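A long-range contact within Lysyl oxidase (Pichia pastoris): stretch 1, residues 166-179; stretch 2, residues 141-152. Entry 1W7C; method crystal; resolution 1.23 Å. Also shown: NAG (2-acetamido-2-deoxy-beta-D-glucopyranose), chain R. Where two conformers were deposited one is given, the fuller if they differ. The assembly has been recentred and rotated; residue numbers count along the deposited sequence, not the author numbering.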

# COMPACT_ATOMS: atom_id res chain seq x y z
N PRO A 166 39.19 -24.71 -7.64
CA PRO A 166 39.82 -24.52 -8.95
C PRO A 166 38.91 -23.75 -9.91
O PRO A 166 37.71 -23.58 -9.67
CB PRO A 166 40.06 -25.95 -9.44
CG PRO A 166 39.03 -26.75 -8.76
CD PRO A 166 38.82 -26.12 -7.40
N TYR A 167 39.51 -23.28 -10.99
CA TYR A 167 38.80 -22.54 -12.03
C TYR A 167 37.51 -23.20 -12.50
O TYR A 167 36.52 -22.50 -12.72
CB TYR A 167 39.74 -22.34 -13.21
CG TYR A 167 39.19 -21.55 -14.38
CD1 TYR A 167 38.99 -20.17 -14.29
CD2 TYR A 167 38.92 -22.17 -15.59
CE1 TYR A 167 38.54 -19.44 -15.37
CE2 TYR A 167 38.47 -21.44 -16.68
CZ TYR A 167 38.27 -20.08 -16.56
OH TYR A 167 37.84 -19.36 -17.64
N GLU A 168 37.49 -24.54 -12.59
CA GLU A 168 36.32 -25.27 -13.08
C GLU A 168 35.10 -25.07 -12.17
O GLU A 168 33.96 -25.30 -12.60
CB GLU A 168 36.61 -26.77 -13.16
CG GLU A 168 37.47 -27.21 -14.34
CD GLU A 168 38.85 -26.60 -14.32
OE1 GLU A 168 39.24 -26.03 -15.36
OE2 GLU A 168 39.55 -26.69 -13.26
N ASP A 169 35.34 -24.71 -10.91
CA ASP A 169 34.30 -24.63 -9.90
C ASP A 169 33.80 -23.20 -9.67
O ASP A 169 33.03 -22.96 -8.74
CB ASP A 169 34.82 -25.20 -8.56
CG ASP A 169 35.07 -26.67 -8.62
OD1 ASP A 169 34.73 -27.29 -9.63
OD2 ASP A 169 35.60 -27.28 -7.67
N MET A 170 34.25 -22.26 -10.49
CA MET A 170 33.79 -20.88 -10.42
C MET A 170 33.39 -20.39 -11.81
O MET A 170 33.67 -21.03 -12.84
CB MET A 170 34.88 -19.99 -9.79
CG MET A 170 36.07 -19.70 -10.71
SD MET A 170 37.42 -18.84 -9.92
CE MET A 170 37.99 -20.08 -8.72
N GLY A 171 32.75 -19.24 -11.84
CA GLY A 171 32.36 -18.60 -13.07
C GLY A 171 32.70 -17.12 -13.01
O GLY A 171 32.29 -16.40 -12.09
N CYS A 172 33.44 -16.66 -14.00
CA CYS A 172 33.89 -15.28 -14.04
C CYS A 172 33.14 -14.57 -15.16
O CYS A 172 32.83 -15.18 -16.20
CB CYS A 172 35.42 -15.24 -14.22
SG CYS A 172 36.29 -16.21 -12.93
N HIS A 173 32.82 -13.31 -14.91
CA HIS A 173 31.86 -12.56 -15.73
C HIS A 173 32.04 -11.05 -15.52
O HIS A 173 32.77 -10.61 -14.63
CB HIS A 173 30.43 -12.99 -15.39
CG HIS A 173 30.10 -12.86 -13.95
ND1 HIS A 173 29.29 -11.86 -13.46
CD2 HIS A 173 30.49 -13.59 -12.87
CE1 HIS A 173 29.21 -11.96 -12.14
NE2 HIS A 173 29.93 -13.00 -11.76
N SER A 174 31.40 -10.28 -16.38
CA SER A 174 31.66 -8.86 -16.56
C SER A 174 30.51 -8.00 -16.02
O SER A 174 29.33 -8.35 -16.15
CB SER A 174 31.85 -8.58 -18.06
OG SER A 174 32.98 -9.26 -18.57
N ALA A 175 30.86 -6.84 -15.48
CA ALA A 175 29.90 -5.86 -14.95
C ALA A 175 29.20 -5.13 -16.08
O ALA A 175 29.77 -4.92 -17.16
CB ALA A 175 30.60 -4.88 -14.05
N ALA A 176 27.94 -4.78 -15.84
CA ALA A 176 27.14 -4.02 -16.81
C ALA A 176 26.69 -2.73 -16.16
O ALA A 176 26.17 -2.75 -15.03
CB ALA A 176 25.94 -4.83 -17.24
N PRO A 177 26.79 -1.61 -16.87
CA PRO A 177 27.24 -1.54 -18.27
C PRO A 177 28.75 -1.54 -18.44
O PRO A 177 29.53 -1.41 -17.49
CB PRO A 177 26.69 -0.18 -18.71
CG PRO A 177 26.80 0.66 -17.46
CD PRO A 177 26.35 -0.29 -16.37
N GLN A 178 29.17 -1.72 -19.69
CA GLN A 178 30.54 -1.41 -20.09
C GLN A 178 30.80 0.08 -19.95
O GLN A 178 29.84 0.87 -19.83
CB GLN A 178 30.74 -1.89 -21.55
CG GLN A 178 30.54 -3.40 -21.73
CD GLN A 178 30.57 -3.85 -23.15
OE1 GLN A 178 30.50 -5.05 -23.39
NE2 GLN A 178 30.66 -2.91 -24.09
N LEU A 179 32.08 0.46 -19.95
CA LEU A 179 32.51 1.83 -19.73
C LEU A 179 33.31 2.36 -20.94
O LEU A 179 34.54 2.23 -21.01
CB LEU A 179 33.34 1.91 -18.44
CG LEU A 179 32.52 1.61 -17.17
CD1 LEU A 179 33.47 1.32 -16.01
CD2 LEU A 179 31.59 2.75 -16.80
C1 NAG R . 41.27 -24.53 -18.64
C2 NAG R . 40.38 -25.18 -19.72
C3 NAG R . 40.30 -26.70 -19.56
C4 NAG R . 41.70 -27.28 -19.43
C5 NAG R . 42.49 -26.53 -18.36
C6 NAG R . 43.90 -27.11 -18.27
C7 NAG R . 38.42 -23.97 -20.65
C8 NAG R . 36.98 -23.60 -20.42
N2 NAG R . 39.03 -24.61 -19.65
O3 NAG R . 39.65 -27.30 -20.67
O4 NAG R . 41.64 -28.65 -19.10
O5 NAG R . 42.54 -25.15 -18.67
O6 NAG R . 44.82 -26.10 -17.94
O7 NAG R . 38.97 -23.66 -21.70
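Stretch 2 141-152: AKSSFLNKNLNT

Stretch 2 is almost entirely α-helical: residues 141 to 150 continue a helix that begins earlier in the chain, and Asn 151 is the first residue to leave helical conformation. The helix lies across the strand formed by residues 170-174 of stretch 1. The two axes approach to 9.0 Å and their N-to-C directions make an angle of 126°, so the elements run obliquely against one another, closer to antiparallel than to parallel. Accordingly, a walk forward along stretch 1 leads backward along the helix, from Asn 151 to Lys 142.

The contact opens in the short 3-10 segment 167-169, where Tyr 167, with chi1 in the t well, points its CA-to-CB bond toward the helix. A tyrosine suits this place because it offers both a broad apolar ring and a polar tip. Over one face of the ring lies Asn 151, whose CB sits 4.1 Å from the ring centroid in a CH-pi contact. Tyr 167 CE1 packs 3.8 Å from Leu 150 CB, and at the ring's edge the hydroxyl reaches one helical turn back: Tyr 167 OH donates a short hydrogen bond of 2.6 Å to Asn 147 OD1. The amide of Asn 147 is used from both ends, for its ND2 donates to O7 of the NAG at 3.0 Å. That sugar is attached to Asn 151, with a covalent bond of 1.4 Å between Asn 151 ND2 and NAG C1, so the ring packs beside a glycosylation site.

Met 170 and Gly 171 make no contact with the helix. At Cys 172 the strand turns a side chain toward it again, and Cys 172 CB lies 3.5 Å from Leu 150 CD1, a close apolar contact; the cysteine is also covalently bonded elsewhere in the structure. His 173 points away, as strand alternation predicts, leaving its backbone to meet the helix: His 173 CA is 4.2 Å from Leu 146 CD1. Ser 174 points toward the helix once more. Its small side chain fits beside two longer ones, with Ser 174 OG 3.7 Å from Leu 146 CD1 and 3.8 Å from Lys 142 CE.

Beyond the strand, Ala 175 to Pro 177 stand clear, and a cis peptide bond precedes Pro 177. Gln 178 then points toward the helix with an extended side chain (chi2 and chi3 near 180°). Lys 142 NZ donates to Gln 178 OE1 at 2.8 Å, giving the buried ammonium group a neutral carbonyl acceptor at the far end of the contact.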

# COMPACT_ATOMS: atom_id res chain seq x y z
N ALA A 141 32.37 -13.21 -27.33
CA ALA A 141 33.73 -12.67 -27.46
C ALA A 141 34.32 -12.36 -26.09
O ALA A 141 35.49 -12.66 -25.81
CB ALA A 141 33.74 -11.44 -28.33
N LYS A 142 33.53 -11.73 -25.23
CA LYS A 142 33.98 -11.42 -23.89
C LYS A 142 34.27 -12.65 -23.05
O LYS A 142 35.29 -12.72 -22.37
CB LYS A 142 33.01 -10.48 -23.18
CG LYS A 142 32.94 -9.08 -23.80
CD LYS A 142 31.75 -8.23 -23.32
CE LYS A 142 31.94 -7.75 -21.90
NZ LYS A 142 30.74 -7.02 -21.41
N SER A 143 33.38 -13.62 -23.10
CA SER A 143 33.56 -14.88 -22.40
C SER A 143 34.84 -15.58 -22.85
O SER A 143 35.63 -16.04 -22.01
CB SER A 143 32.35 -15.79 -22.65
OG SER A 143 32.48 -17.04 -22.01
N SER A 144 35.09 -15.61 -24.15
CA SER A 144 36.29 -16.25 -24.70
C SER A 144 37.55 -15.53 -24.27
O SER A 144 38.55 -16.16 -23.90
CB SER A 144 36.22 -16.31 -26.22
OG SER A 144 37.27 -17.09 -26.75
N PHE A 145 37.49 -14.20 -24.27
CA PHE A 145 38.62 -13.39 -23.85
C PHE A 145 38.93 -13.63 -22.37
O PHE A 145 40.10 -13.78 -21.98
CB PHE A 145 38.34 -11.90 -24.12
CG PHE A 145 39.28 -10.97 -23.40
CD1 PHE A 145 40.52 -10.68 -23.95
CD2 PHE A 145 38.93 -10.42 -22.18
CE1 PHE A 145 41.41 -9.83 -23.27
CE2 PHE A 145 39.82 -9.58 -21.49
CZ PHE A 145 41.04 -9.28 -22.04
N LEU A 146 37.91 -13.66 -21.53
CA LEU A 146 38.15 -13.90 -20.12
C LEU A 146 38.75 -15.29 -19.88
O LEU A 146 39.67 -15.42 -19.10
CB LEU A 146 36.87 -13.70 -19.31
CG LEU A 146 36.42 -12.24 -19.15
CD1 LEU A 146 35.21 -12.20 -18.25
CD2 LEU A 146 37.52 -11.38 -18.59
N ASN A 147 38.26 -16.30 -20.57
CA ASN A 147 38.82 -17.64 -20.41
C ASN A 147 40.28 -17.70 -20.85
O ASN A 147 41.11 -18.33 -20.20
CB ASN A 147 37.99 -18.64 -21.19
CG ASN A 147 38.45 -20.08 -20.98
OD1 ASN A 147 38.36 -20.63 -19.87
ND2 ASN A 147 38.94 -20.70 -22.05
N LYS A 148 40.60 -16.98 -21.93
CA LYS A 148 41.97 -16.89 -22.45
C LYS A 148 42.94 -16.32 -21.40
O LYS A 148 44.08 -16.76 -21.28
CB LYS A 148 41.99 -16.05 -23.74
CG LYS A 148 43.32 -16.02 -24.49
CD LYS A 148 43.14 -15.33 -25.85
CE LYS A 148 44.45 -15.34 -26.67
NZ LYS A 148 44.18 -15.25 -28.14
N ASN A 149 42.48 -15.34 -20.63
CA ASN A 149 43.30 -14.72 -19.60
C ASN A 149 43.29 -15.43 -18.25
O ASN A 149 44.33 -15.54 -17.58
CB ASN A 149 42.90 -13.26 -19.44
CG ASN A 149 43.45 -12.39 -20.53
OD1 ASN A 149 44.50 -11.76 -20.36
ND2 ASN A 149 42.77 -12.36 -21.67
N LEU A 150 42.12 -15.89 -17.83
CA LEU A 150 41.94 -16.44 -16.48
C LEU A 150 42.29 -17.92 -16.38
O LEU A 150 42.52 -18.41 -15.27
CB LEU A 150 40.51 -16.19 -15.97
CG LEU A 150 40.13 -14.71 -15.85
CD1 LEU A 150 38.66 -14.60 -15.47
CD2 LEU A 150 40.97 -13.96 -14.82
N ASN A 151 42.36 -18.63 -17.51
CA ASN A 151 42.66 -20.06 -17.49
C ASN A 151 44.11 -20.41 -17.89
O ASN A 151 44.38 -21.52 -18.34
CB ASN A 151 41.67 -20.83 -18.38
CG ASN A 151 41.59 -22.31 -18.02
OD1 ASN A 151 41.69 -22.69 -16.84
ND2 ASN A 151 41.38 -23.15 -19.04
N THR A 152 45.03 -19.48 -17.69
CA THR A 152 46.46 -19.79 -17.86
C THR A 152 46.96 -20.59 -16.65
O THR A 152 46.33 -20.61 -15.62
CB THR A 152 47.31 -18.52 -18.01
OG1 THR A 152 47.20 -17.71 -16.82
CG2 THR A 152 46.80 -17.65 -19.15